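Local coordinates for protein mevalonate kinase, putative (Leishmania major, PDB 2HFS) that probably phosphorylates (R)-mevalonate with ATP to give (R)-5-phosphomevalonate, the first of three steps from mevalonate to isopentenyl diphosphate, at residues A[276-281]-A[303-308]; A[186-191]-A[293-298]; A[266-271]-A[313-318]; A[40-45]-A[321-326]. All coordinates share one frame; numbering follows the deposited sequence.

Contact 1: residues A[276-281]-A[303-308]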
loop_
_atom_site.group_PDB
_atom_site.type_symbol
_atom_site.label_atom_id
_atom_site.label_comp_id
_atom_site.label_asym_id
_atom_site.label_seq_id
_atom_site.Cartn_x
_atom_site.Cartn_y
_atom_site.Cartn_z
ATOM N N TYR A 276 9.423 -22.351 4.943
ATOM C CA TYR A 276 8.144 -22.840 5.424
ATOM C C TYR A 276 7.077 -22.978 4.345
ATOM O O TYR A 276 5.882 -23.132 4.633
ATOM C CB TYR A 276 7.680 -22.042 6.651
ATOM C CG TYR A 276 8.443 -22.467 7.877
ATOM C CD1 TYR A 276 7.964 -23.492 8.697
ATOM C CD2 TYR A 276 9.686 -21.897 8.179
ATOM C CE1 TYR A 276 8.690 -23.920 9.825
ATOM C CE2 TYR A 276 10.421 -22.314 9.300
ATOM C CZ TYR A 276 9.913 -23.330 10.120
ATOM O OH TYR A 276 10.639 -23.746 11.228
ATOM N N GLY A 277 7.533 -22.956 3.097
ATOM C CA GLY A 277 6.711 -23.344 1.961
ATOM C C GLY A 277 6.009 -22.220 1.231
ATOM O O GLY A 277 5.081 -22.473 0.463
ATOM N N ALA A 278 6.439 -20.976 1.442
ATOM C CA ALA A 278 5.925 -19.876 0.623
ATOM C C ALA A 278 6.134 -20.206 -0.846
ATOM O O ALA A 278 7.176 -20.723 -1.218
ATOM C CB ALA A 278 6.616 -18.562 0.956
ATOM N N LEU A 279 5.140 -19.901 -1.673
ATOM C CA LEU A 279 5.262 -20.066 -3.114
ATOM C C LEU A 279 6.259 -19.058 -3.663
ATOM O O LEU A 279 6.968 -19.343 -4.624
ATOM C CB LEU A 279 3.910 -19.901 -3.819
ATOM C CG LEU A 279 2.747 -20.815 -3.440
ATOM C CD1 LEU A 279 1.559 -20.525 -4.343
ATOM C CD2 LEU A 279 3.192 -22.273 -3.531
ATOM N N GLY A 280 6.302 -17.878 -3.044
ATOM C CA GLY A 280 7.309 -16.857 -3.348
ATOM C C GLY A 280 7.366 -15.868 -2.203
ATOM O O GLY A 280 6.415 -15.768 -1.438
ATOM N N ALA A 281 8.460 -15.110 -2.109
ATOM C CA ALA A 281 8.594 -14.118 -1.049
ATOM C C ALA A 281 9.634 -13.093 -1.463
ATOM O O ALA A 281 10.650 -13.434 -2.078
ATOM C CB ALA A 281 9.005 -14.780 0.248
ATOM N N ASP A 303 -0.665 -20.594 7.854
ATOM C CA ASP A 303 -0.490 -20.921 9.274
ATOM C C ASP A 303 0.895 -21.494 9.571
ATOM O O ASP A 303 1.458 -21.250 10.638
ATOM C CB ASP A 303 -1.539 -21.932 9.738
ATOM C CG ASP A 303 -2.942 -21.370 9.736
ATOM O OD1 ASP A 303 -3.099 -20.146 9.914
ATOM O OD2 ASP A 303 -3.961 -22.087 9.591
ATOM N N ALA A 304 1.416 -22.274 8.626
ATOM C CA ALA A 304 2.755 -22.840 8.745
ATOM C C ALA A 304 3.820 -21.750 8.596
ATOM O O ALA A 304 4.807 -21.726 9.342
ATOM C CB ALA A 304 2.971 -23.961 7.717
ATOM N N ILE A 305 3.622 -20.848 7.638
ATOM C CA ILE A 305 4.577 -19.754 7.449
ATOM C C ILE A 305 4.595 -18.809 8.663
ATOM O O ILE A 305 5.666 -18.445 9.135
ATOM C CB ILE A 305 4.316 -18.993 6.134
ATOM C CG1 ILE A 305 4.403 -19.955 4.943
ATOM C CG2 ILE A 305 5.300 -17.814 6.007
ATOM C CD1 ILE A 305 3.628 -19.529 3.745
ATOM N N VAL A 306 3.420 -18.409 9.160
ATOM C CA VAL A 306 3.374 -17.560 10.355
ATOM C C VAL A 306 4.010 -18.241 11.569
ATOM O O VAL A 306 4.785 -17.607 12.288
ATOM C CB VAL A 306 1.952 -17.092 10.681
ATOM C CG1 VAL A 306 1.968 -16.163 11.882
ATOM C CG2 VAL A 306 1.361 -16.379 9.471
ATOM N N LYS A 307 3.690 -19.519 11.786
ATOM C CA LYS A 307 4.340 -20.319 12.835
ATOM C C LYS A 307 5.860 -20.338 12.688
ATOM O O LYS A 307 6.581 -20.176 13.665
ATOM C CB LYS A 307 3.830 -21.762 12.814
ATOM C CG LYS A 307 2.645 -22.021 13.741
ATOM C CD LYS A 307 2.661 -23.453 14.320
ATOM C CE LYS A 307 2.141 -24.506 13.338
ATOM N NZ LYS A 307 1.744 -25.774 14.031
ATOM N N GLY A 308 6.339 -20.536 11.457
ATOM C CA GLY A 308 7.778 -20.673 11.187
ATOM C C GLY A 308 8.540 -19.369 11.368
ATOM O O GLY A 308 9.664 -19.350 11.881
#

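Contact 2: residues A[186-191]-A[293-298]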
loop_
_atom_site.group_PDB
_atom_site.type_symbol
_atom_site.label_atom_id
_atom_site.label_comp_id
_atom_site.label_asym_id
_atom_site.label_seq_id
_atom_site.Cartn_x
_atom_site.Cartn_y
_atom_site.Cartn_z
ATOM N N GLN A 186 -8.701 -15.978 -8.553
ATOM C CA GLN A 186 -8.242 -16.726 -7.383
ATOM C C GLN A 186 -7.905 -15.804 -6.205
ATOM O O GLN A 186 -7.390 -14.714 -6.407
ATOM C CB GLN A 186 -6.991 -17.526 -7.752
ATOM C CG GLN A 186 -7.244 -18.959 -8.161
ATOM C CD GLN A 186 -5.952 -19.691 -8.404
ATOM O OE1 GLN A 186 -5.524 -20.515 -7.588
ATOM N NE2 GLN A 186 -5.304 -19.370 -9.509
ATOM N N ARG A 187 -8.185 -16.250 -4.981
ATOM C CA ARG A 187 -7.736 -15.533 -3.772
ATOM C C ARG A 187 -6.205 -15.633 -3.637
ATOM O O ARG A 187 -5.629 -16.689 -3.903
ATOM C CB ARG A 187 -8.395 -16.146 -2.541
ATOM C CG ARG A 187 -8.609 -15.225 -1.363
ATOM C CD ARG A 187 -9.245 -15.922 -0.158
ATOM N NE ARG A 187 -10.643 -16.313 -0.386
ATOM C CZ ARG A 187 -11.377 -17.066 0.438
ATOM N NH1 ARG A 187 -10.864 -17.546 1.566
ATOM N NH2 ARG A 187 -12.637 -17.348 0.127
ATOM N N LEU A 188 -5.566 -14.543 -3.227
ATOM C CA LEU A 188 -4.161 -14.530 -2.848
ATOM C C LEU A 188 -4.094 -14.519 -1.314
ATOM O O LEU A 188 -4.572 -13.600 -0.683
ATOM C CB LEU A 188 -3.483 -13.255 -3.376
ATOM C CG LEU A 188 -2.814 -13.113 -4.740
ATOM C CD1 LEU A 188 -3.350 -13.993 -5.803
ATOM C CD2 LEU A 188 -2.626 -11.696 -5.216
ATOM N N TYR A 189 -3.483 -15.553 -0.757
ATOM C CA TYR A 189 -3.237 -15.668 0.658
ATOM C C TYR A 189 -1.826 -15.123 0.957
ATOM O O TYR A 189 -0.823 -15.763 0.617
ATOM C CB TYR A 189 -3.387 -17.131 1.094
ATOM C CG TYR A 189 -4.797 -17.691 0.985
ATOM C CD1 TYR A 189 -5.166 -18.507 -0.087
ATOM C CD2 TYR A 189 -5.757 -17.422 1.961
ATOM C CE1 TYR A 189 -6.461 -19.026 -0.193
ATOM C CE2 TYR A 189 -7.053 -17.940 1.866
ATOM C CZ TYR A 189 -7.392 -18.736 0.783
ATOM O OH TYR A 189 -8.673 -19.246 0.684
ATOM N N LEU A 190 -1.760 -13.925 1.555
ATOM C CA LEU A 190 -0.501 -13.226 1.797
ATOM C C LEU A 190 -0.061 -13.240 3.254
ATOM O O LEU A 190 -0.891 -13.114 4.173
ATOM C CB LEU A 190 -0.603 -11.763 1.312
ATOM C CG LEU A 190 -0.944 -11.509 -0.161
ATOM C CD1 LEU A 190 -0.983 -10.012 -0.487
ATOM C CD2 LEU A 190 0.057 -12.207 -1.057
ATOM N N VAL A 191 1.250 -13.367 3.472
ATOM C CA VAL A 191 1.818 -13.062 4.789
ATOM C C VAL A 191 2.686 -11.825 4.546
ATOM O O VAL A 191 3.571 -11.849 3.703
ATOM C CB VAL A 191 2.690 -14.204 5.381
ATOM C CG1 VAL A 191 3.215 -13.795 6.735
ATOM C CG2 VAL A 191 1.891 -15.493 5.528
ATOM N N VAL A 293 6.678 -9.472 1.563
ATOM C CA VAL A 293 5.427 -10.153 1.281
ATOM C C VAL A 293 5.718 -11.588 0.840
ATOM O O VAL A 293 6.652 -11.825 0.070
ATOM C CB VAL A 293 4.598 -9.395 0.207
ATOM C CG1 VAL A 293 5.391 -9.198 -1.120
ATOM C CG2 VAL A 293 3.319 -10.110 -0.053
ATOM N N ALA A 294 4.941 -12.536 1.361
ATOM C CA ALA A 294 5.071 -13.941 0.961
ATOM C C ALA A 294 3.728 -14.381 0.390
ATOM O O ALA A 294 2.674 -13.941 0.878
ATOM C CB ALA A 294 5.454 -14.801 2.160
ATOM N N LEU A 295 3.764 -15.233 -0.636
ATOM C CA LEU A 295 2.534 -15.830 -1.178
ATOM C C LEU A 295 2.373 -17.261 -0.676
ATOM O O LEU A 295 3.279 -18.076 -0.820
ATOM C CB LEU A 295 2.540 -15.824 -2.704
ATOM C CG LEU A 295 1.349 -16.443 -3.437
ATOM C CD1 LEU A 295 0.040 -15.616 -3.274
ATOM C CD2 LEU A 295 1.684 -16.616 -4.896
ATOM N N ALA A 296 1.216 -17.556 -0.101
ATOM C CA ALA A 296 0.915 -18.903 0.405
ATOM C C ALA A 296 -0.041 -19.597 -0.563
ATOM O O ALA A 296 -0.787 -18.931 -1.280
ATOM C CB ALA A 296 0.291 -18.823 1.805
ATOM N N ALA A 297 -0.035 -20.930 -0.570
ATOM C CA ALA A 297 -0.868 -21.682 -1.516
ATOM C C ALA A 297 -2.307 -21.794 -1.033
ATOM O O ALA A 297 -3.219 -22.043 -1.831
ATOM C CB ALA A 297 -0.284 -23.079 -1.772
ATOM N N SER A 298 -2.497 -21.611 0.272
ATOM C CA SER A 298 -3.792 -21.765 0.920
ATOM C C SER A 298 -3.756 -21.064 2.273
ATOM O O SER A 298 -2.726 -20.516 2.657
ATOM C CB SER A 298 -4.091 -23.247 1.131
ATOM O OG SER A 298 -3.168 -23.815 2.042
HETATM O O HOH W 1 -2.696 -17.647 -2.660
#

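Contact 3: residues A[266-271]-A[313-318]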
loop_
_atom_site.group_PDB
_atom_site.type_symbol
_atom_site.label_atom_id
_atom_site.label_comp_id
_atom_site.label_asym_id
_atom_site.label_seq_id
_atom_site.Cartn_x
_atom_site.Cartn_y
_atom_site.Cartn_z
ATOM N N LEU A 266 15.483 -8.089 5.802
ATOM C CA LEU A 266 14.646 -8.569 4.717
ATOM C C LEU A 266 15.078 -9.950 4.239
ATOM O O LEU A 266 14.247 -10.816 3.998
ATOM C CB LEU A 266 14.631 -7.567 3.558
ATOM C CG LEU A 266 13.794 -6.305 3.815
ATOM C CD1 LEU A 266 14.055 -5.290 2.716
ATOM C CD2 LEU A 266 12.310 -6.641 3.916
ATOM N N GLU A 267 16.381 -10.153 4.076
ATOM C CA GLU A 267 16.870 -11.456 3.623
ATOM C C GLU A 267 16.460 -12.581 4.597
ATOM O O GLU A 267 16.004 -13.649 4.178
ATOM C CB GLU A 267 18.388 -11.402 3.425
ATOM C CG GLU A 267 18.793 -10.539 2.241
ATOM C CD GLU A 267 18.136 -10.982 0.938
ATOM O OE1 GLU A 267 18.227 -12.192 0.579
ATOM O OE2 GLU A 267 17.530 -10.118 0.266
ATOM N N SER A 268 16.578 -12.318 5.891
ATOM C CA SER A 268 16.218 -13.301 6.924
ATOM C C SER A 268 14.744 -13.722 6.822
ATOM O O SER A 268 14.405 -14.919 6.827
ATOM C CB SER A 268 16.536 -12.746 8.317
ATOM O OG SER A 268 16.057 -13.612 9.325
ATOM N N ILE A 269 13.883 -12.728 6.678
ATOM C CA ILE A 269 12.450 -12.943 6.502
ATOM C C ILE A 269 12.154 -13.786 5.256
ATOM O O ILE A 269 11.502 -14.834 5.358
ATOM C CB ILE A 269 11.699 -11.585 6.466
ATOM C CG1 ILE A 269 11.897 -10.812 7.777
ATOM C CG2 ILE A 269 10.200 -11.763 6.211
ATOM C CD1 ILE A 269 11.417 -9.343 7.721
ATOM N N VAL A 270 12.645 -13.352 4.096
ATOM C CA VAL A 270 12.328 -14.081 2.859
ATOM C C VAL A 270 12.837 -15.542 2.877
ATOM O O VAL A 270 12.143 -16.442 2.404
ATOM C CB VAL A 270 12.679 -13.321 1.557
ATOM C CG1 VAL A 270 11.943 -11.973 1.499
ATOM C CG2 VAL A 270 14.179 -13.166 1.357
ATOM N N GLN A 271 14.014 -15.765 3.456
ATOM C CA GLN A 271 14.572 -17.115 3.591
ATOM C C GLN A 271 13.630 -17.996 4.445
ATOM O O GLN A 271 13.283 -19.124 4.058
ATOM C CB GLN A 271 15.983 -17.042 4.190
ATOM C CG GLN A 271 16.681 -18.403 4.387
ATOM C CD GLN A 271 17.943 -18.312 5.235
ATOM O OE1 GLN A 271 18.929 -19.003 4.957
ATOM N NE2 GLN A 271 17.919 -17.462 6.268
ATOM N N CYS A 313 12.504 -16.672 13.003
ATOM C CA CYS A 313 12.939 -15.440 12.391
ATOM C C CYS A 313 12.671 -14.250 13.298
ATOM O O CYS A 313 11.595 -13.653 13.230
ATOM C CB CYS A 313 12.238 -15.259 11.044
ATOM S SG CYS A 313 12.808 -13.812 10.152
ATOM N N PRO A 314 13.654 -13.890 14.126
ATOM C CA PRO A 314 13.512 -12.761 15.046
ATOM C C PRO A 314 13.364 -11.451 14.302
ATOM O O PRO A 314 12.866 -10.470 14.868
ATOM C CB PRO A 314 14.842 -12.753 15.807
ATOM C CG PRO A 314 15.385 -14.117 15.649
ATOM C CD PRO A 314 14.977 -14.533 14.257
ATOM N N GLU A 315 13.804 -11.438 13.049
ATOM C CA GLU A 315 13.774 -10.237 12.218
ATOM C C GLU A 315 12.343 -9.954 11.750
ATOM O O GLU A 315 12.052 -8.856 11.297
ATOM C CB GLU A 315 14.744 -10.371 11.018
ATOM C CG GLU A 315 16.231 -10.339 11.378
ATOM C CD GLU A 315 16.758 -11.675 11.925
ATOM O OE1 GLU A 315 16.054 -12.690 11.803
ATOM O OE2 GLU A 315 17.882 -11.707 12.468
ATOM N N ALA A 316 11.449 -10.945 11.880
ATOM C CA ALA A 316 10.037 -10.732 11.559
ATOM C C ALA A 316 9.266 -10.091 12.726
ATOM O O ALA A 316 8.499 -10.758 13.441
ATOM C CB ALA A 316 9.383 -12.015 11.064
ATOM N N LYS A 317 9.467 -8.780 12.876
ATOM C CA LYS A 317 8.964 -7.987 14.012
ATOM C C LYS A 317 7.419 -7.980 14.117
ATOM O O LYS A 317 6.853 -8.046 15.208
ATOM C CB LYS A 317 9.522 -6.556 13.923
ATOM C CG LYS A 317 9.807 -5.910 15.291
ATOM C CD LYS A 317 10.476 -4.533 15.171
ATOM C CE LYS A 317 11.119 -4.081 16.505
ATOM N NZ LYS A 317 12.532 -4.573 16.710
ATOM N N PHE A 318 6.760 -7.924 12.973
ATOM C CA PHE A 318 5.321 -7.834 12.892
ATOM C C PHE A 318 4.911 -8.762 11.781
ATOM O O PHE A 318 5.507 -8.733 10.705
ATOM C CB PHE A 318 4.896 -6.399 12.567
ATOM C CG PHE A 318 5.423 -5.375 13.545
ATOM C CD1 PHE A 318 6.442 -4.507 13.178
ATOM C CD2 PHE A 318 4.914 -5.302 14.846
ATOM C CE1 PHE A 318 6.938 -3.567 14.070
ATOM C CE2 PHE A 318 5.406 -4.359 15.748
ATOM C CZ PHE A 318 6.417 -3.500 15.357
#

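Contact 4: residues A[40-45]-A[321-326]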
loop_
_atom_site.group_PDB
_atom_site.type_symbol
_atom_site.label_atom_id
_atom_site.label_comp_id
_atom_site.label_asym_id
_atom_site.label_seq_id
_atom_site.Cartn_x
_atom_site.Cartn_y
_atom_site.Cartn_z
ATOM N N GLY A 40 -4.154 -4.060 -3.932
ATOM C CA GLY A 40 -4.984 -3.446 -2.899
ATOM C C GLY A 40 -5.648 -4.551 -2.103
ATOM O O GLY A 40 -6.495 -5.288 -2.632
ATOM N N ILE A 41 -5.289 -4.654 -0.824
ATOM C CA ILE A 41 -5.688 -5.800 -0.005
ATOM C C ILE A 41 -7.084 -5.613 0.617
ATOM O O ILE A 41 -7.628 -4.497 0.603
ATOM C CB ILE A 41 -4.608 -6.099 1.050
ATOM C CG1 ILE A 41 -4.346 -4.903 1.973
ATOM C CG2 ILE A 41 -3.261 -6.521 0.360
ATOM C CD1 ILE A 41 -3.626 -5.318 3.284
ATOM N N SER A 42 -7.671 -6.683 1.144
ATOM C CA SER A 42 -9.049 -6.603 1.675
ATOM C C SER A 42 -9.093 -5.763 2.921
ATOM O O SER A 42 -10.106 -5.123 3.218
ATOM C CB SER A 42 -9.576 -7.994 2.069
ATOM O OG SER A 42 -9.689 -8.849 0.966
ATOM N N GLU A 43 -8.003 -5.839 3.674
ATOM C CA GLU A 43 -7.870 -5.221 4.993
ATOM C C GLU A 43 -7.809 -3.715 4.833
ATOM O O GLU A 43 -7.163 -3.222 3.919
ATOM C CB GLU A 43 -6.607 -5.760 5.674
ATOM C CG GLU A 43 -6.756 -7.209 6.158
ATOM C CD GLU A 43 -6.662 -8.312 5.096
ATOM O OE1 GLU A 43 -6.225 -8.095 3.947
ATOM O OE2 GLU A 43 -7.009 -9.462 5.441
ATOM N N TYR A 44 -8.492 -2.989 5.704
ATOM C CA TYR A 44 -8.846 -1.609 5.386
ATOM C C TYR A 44 -8.808 -0.737 6.608
ATOM O O TYR A 44 -8.784 -1.226 7.750
ATOM C CB TYR A 44 -10.257 -1.562 4.776
ATOM C CG TYR A 44 -11.306 -2.112 5.696
ATOM C CD1 TYR A 44 -12.003 -1.270 6.572
ATOM C CD2 TYR A 44 -11.594 -3.479 5.716
ATOM C CE1 TYR A 44 -12.960 -1.768 7.437
ATOM C CE2 TYR A 44 -12.561 -3.998 6.588
ATOM C CZ TYR A 44 -13.227 -3.138 7.443
ATOM O OH TYR A 44 -14.183 -3.622 8.289
ATOM N N THR A 45 -8.795 0.566 6.357
ATOM C CA THR A 45 -8.955 1.549 7.404
ATOM C C THR A 45 -10.348 2.161 7.166
ATOM O O THR A 45 -10.716 2.477 6.009
ATOM C CB THR A 45 -7.846 2.621 7.273
ATOM O OG1 THR A 45 -6.585 2.061 7.691
ATOM C CG2 THR A 45 -8.068 3.763 8.237
ATOM N N ARG A 321 -1.565 -11.491 8.400
ATOM C CA ARG A 321 -2.204 -12.295 7.366
ATOM C C ARG A 321 -3.102 -11.351 6.607
ATOM O O ARG A 321 -4.084 -10.851 7.150
ATOM C CB ARG A 321 -3.047 -13.420 7.958
ATOM C CG ARG A 321 -2.276 -14.352 8.865
ATOM C CD ARG A 321 -3.157 -15.349 9.592
ATOM N NE ARG A 321 -2.461 -15.963 10.721
ATOM C CZ ARG A 321 -2.112 -17.238 10.767
ATOM N NH1 ARG A 321 -2.393 -18.033 9.742
ATOM N NH2 ARG A 321 -1.481 -17.728 11.832
ATOM N N TYR A 322 -2.757 -11.088 5.361
ATOM C CA TYR A 322 -3.558 -10.211 4.533
ATOM C C TYR A 322 -4.013 -11.005 3.310
ATOM O O TYR A 322 -3.436 -12.045 2.993
ATOM C CB TYR A 322 -2.749 -8.972 4.131
ATOM C CG TYR A 322 -2.527 -7.945 5.259
ATOM C CD1 TYR A 322 -1.412 -7.103 5.258
ATOM C CD2 TYR A 322 -3.442 -7.819 6.305
ATOM C CE1 TYR A 322 -1.210 -6.142 6.288
ATOM C CE2 TYR A 322 -3.253 -6.883 7.335
ATOM C CZ TYR A 322 -2.142 -6.036 7.309
ATOM O OH TYR A 322 -1.955 -5.092 8.304
ATOM N N THR A 323 -5.058 -10.540 2.636
ATOM C CA THR A 323 -5.529 -11.229 1.418
ATOM C C THR A 323 -5.856 -10.262 0.290
ATOM O O THR A 323 -6.212 -9.097 0.507
ATOM C CB THR A 323 -6.780 -12.112 1.669
ATOM O OG1 THR A 323 -7.879 -11.283 2.054
ATOM C CG2 THR A 323 -6.603 -13.081 2.847
ATOM N N VAL A 324 -5.732 -10.767 -0.930
ATOM C CA VAL A 324 -6.224 -10.077 -2.092
ATOM C C VAL A 324 -7.429 -10.827 -2.640
ATOM O O VAL A 324 -7.400 -12.045 -2.847
ATOM C CB VAL A 324 -5.161 -9.917 -3.178
ATOM C CG1 VAL A 324 -5.726 -9.110 -4.341
ATOM C CG2 VAL A 324 -3.914 -9.261 -2.603
ATOM N N GLN A 325 -8.489 -10.066 -2.872
ATOM C CA GLN A 325 -9.747 -10.621 -3.315
ATOM C C GLN A 325 -9.747 -10.791 -4.832
ATOM O O GLN A 325 -9.205 -9.939 -5.544
ATOM C CB GLN A 325 -10.859 -9.676 -2.893
ATOM C CG GLN A 325 -12.203 -10.337 -2.798
ATOM C CD GLN A 325 -13.298 -9.331 -2.560
ATOM O OE1 GLN A 325 -14.473 -9.617 -2.814
ATOM N NE2 GLN A 325 -12.918 -8.134 -2.081
ATOM N N PRO A 326 -10.338 -11.882 -5.325
ATOM C CA PRO A 326 -10.512 -12.075 -6.764
ATOM C C PRO A 326 -11.460 -11.039 -7.336
ATOM O O PRO A 326 -12.435 -10.671 -6.685
ATOM C CB PRO A 326 -11.161 -13.457 -6.867
ATOM C CG PRO A 326 -10.886 -14.113 -5.554
ATOM C CD PRO A 326 -10.877 -13.017 -4.553
HETATM O O HOH W 2 -8.373 -7.083 -2.486
HETATM O O HOH W 3 -6.612 -10.779 8.108
#

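Contact 1: residues A[276-281]-A[303-308]
Tyr-276 lays one face of its ring on the backbone of Gly-308. The CA of Gly-308 stands 3.4 Å from the ring centroid and only 6° off the ring normal, a CH-pi contact over the centre of the ring rather than its rim. Gly-308 has no side chain, which lets its CA lie directly against the ring. In Tyr-276 a chi1 of -76° puts CG anti to the carbonyl carbon; the CB bond itself already points toward helix 299-312. The carbonyl O of Ala-304, one turn before Gly-308, comes obliquely within 3.7 Å of Tyr-276 CD1. Ile-305 carries the rest of the apolar contact. Its CG1 touches the carbonyl O of Tyr-276 at 3.5 Å and also faces Tyr-276 CB. Its CD1 reaches on to Ala-278, 4.2 Å from CB. The touching between the segments is van der Waals and CH-pi in kind. Gly-277, at positive phi, is the C-prime residue of a Schellman motif that ends helix 264-275, with Ala-278 N bonded to Cys-273 O and Gly-277 N to Arg-274 O. Ile-305 also touches Cys-273 of that helix and Ala-296 of strand 291-296, so the contact lies where the end of helix 264-275 leads into edge strand 280-284 and helix 299-312 packs alongside.

Contact 2: residues A[186-191]-A[293-298]
Tyr-189 reaches from strand 188-194 across Ala-296 and onto Ser-298. Its CB packs 4.1 Å from CB of Ala-296 and 3.8 Å from the carbonyl O of Ser-298. CG sits 3.8 Å from the carbonyl C of Ser-298, and CD1 and CE1 lie by Ser-298 CA, CD1 at 3.7 Å. The backbone of Ser-298, the N-cap residue of helix 299-312, thus lies over the rim of one ring face, while CG of Arg-187 lies over the opposite face. At the tip, OH comes near Arg-187 NH1, at an angle too poor for a hydrogen bond; the side chain also touches Ser-299 and Arg-302 of helix 299-312. On the other side of the sheet Leu-190 CD2 meets both Val-293 CG2 and Leu-295 CD1. These are the two inner strands of the four-stranded antiparallel sheet. Val-191 and Ala-294 form a hydrogen-bonded pair, with Ala-294 N to Val-191 O at 2.8 Å, and Ala-296 N bonds to Tyr-189 O. A water bridges Tyr-189 N, at 2.9 Å, and Ala-296 O, at 2.7 Å. Direct N-H...O bonds and one bridging water thus satisfy the backbone groups named, while apolar carbon packs on both the Leu-190/Leu-295 and the Tyr-189/Ala-296 face.

Contact 3: residues A[266-271]-A[313-318]
Ser-268 gives its hydroxyl to Glu-315: OG donates to OE1 at 2.6 Å, a short bond from the helix to the loop. The hydroxyl comes from above the carboxylate, 64° out of its plane. Ser-268 OG is anti to the backbone N, chi1 173°. A chi2 of 79° bends CD of Glu-315 round toward Ser-268; CB and CG lie against the serine as well. Close by, SG of Cys-313 lies 3.4 Å from Ser-268 OG and 3.8 Å from CA of Ile-269. Ile-269 supplies the apolar part, its CG1 packing on Cys-313 SG at 3.9 Å and on Ala-316 CB at 4.3 Å, and its CD1 resting 3.7 Å from the carbonyl O of Glu-315. Helix 264-275 and the loop after helix 299-312 belong to the C-terminal GHMP kinase region, in which helices pack on a four-stranded antiparallel sheet. The loop is shaped by a type I turn from Cys-313 to Ala-316, closed by Ala-316 N to Cys-313 O at 3.0 Å, from which the CB bonds of both Cys-313 and Glu-315 point toward the helix. An inverse gamma turn centred on Ala-316 overlaps its end, and Lys-317 and Phe-318 then form a classic beta bulge opposite Gly-194 where strand 318-324 begins. In the next shell, Val-193 of strand 188-194 touches both Ile-269 and Ala-316, and Ala-292 of strand 291-296 also meets Ile-269.

Contact 4: residues A[40-45]-A[321-326]
Glu-43 and Ser-42 reach strand 321-324 through three direct hydrogen bonds. Thr-323 N points at Glu-43 OE1 at 3.0 Å with an angle of 168° at the hydrogen, meeting the carboxylate on its syn side and 22° out of its plane. Thr-323 O accepts from Ser-42 N at 2.9 Å, so the threonine backbone is held at both ends. The hydroxyls of Ser-42 and Thr-323 pair as well, OG to OG1 at 3.2 Å. Two waters extend this network: one joins Gly-40 O to Gln-325 N, the other donates to both Glu-43 OE2 and Arg-321 O. Apolar contacts lie alongside. Ile-41 CD1 sits over a face of the Tyr-322 ring, 3.7 Å from its centroid and offset toward the rim, a CH-pi contact. CG of Glu-43 approaches Tyr-322 CD2 obliquely, at 3.4 Å, on the same side of the ring plane. Ile-41 CG2 packs on Val-324 CG2 at 4.1 Å, the two side chains crossing at about a right angle. Strand 36-52 belongs to a mixed sheet and turns a corner at Ser-42; strand 318-324 edges the antiparallel C-terminal sheet. Their junction is consistent with the two-domain fold of GHMP kinases, where the N- and C-terminal domains probably meet.

Contacts 1, 2 and 4 all reach the four-stranded antiparallel sheet, each at a different place. Contacts 1 and 2, with centres 9 Å apart, join where strands 280-284 and 291-296 pair, Leu-279 N lying 2.7 Å from Leu-295 O. Contact 2 passes on to contact 4, their centres 11 Å apart, through strand 188-194, with Leu-190 N 2.9 Å from Tyr-322 O. Contact 3 lies at the start of strand 318-324: its centre is 12 Å from that of contact 1 but 21 Å from that of contact 4, to which the strand leads. In GHMP kinases the active site lies between the two domains; contact 4, which joins the two sheets, probably lies at the junction of the domains that form the cleft.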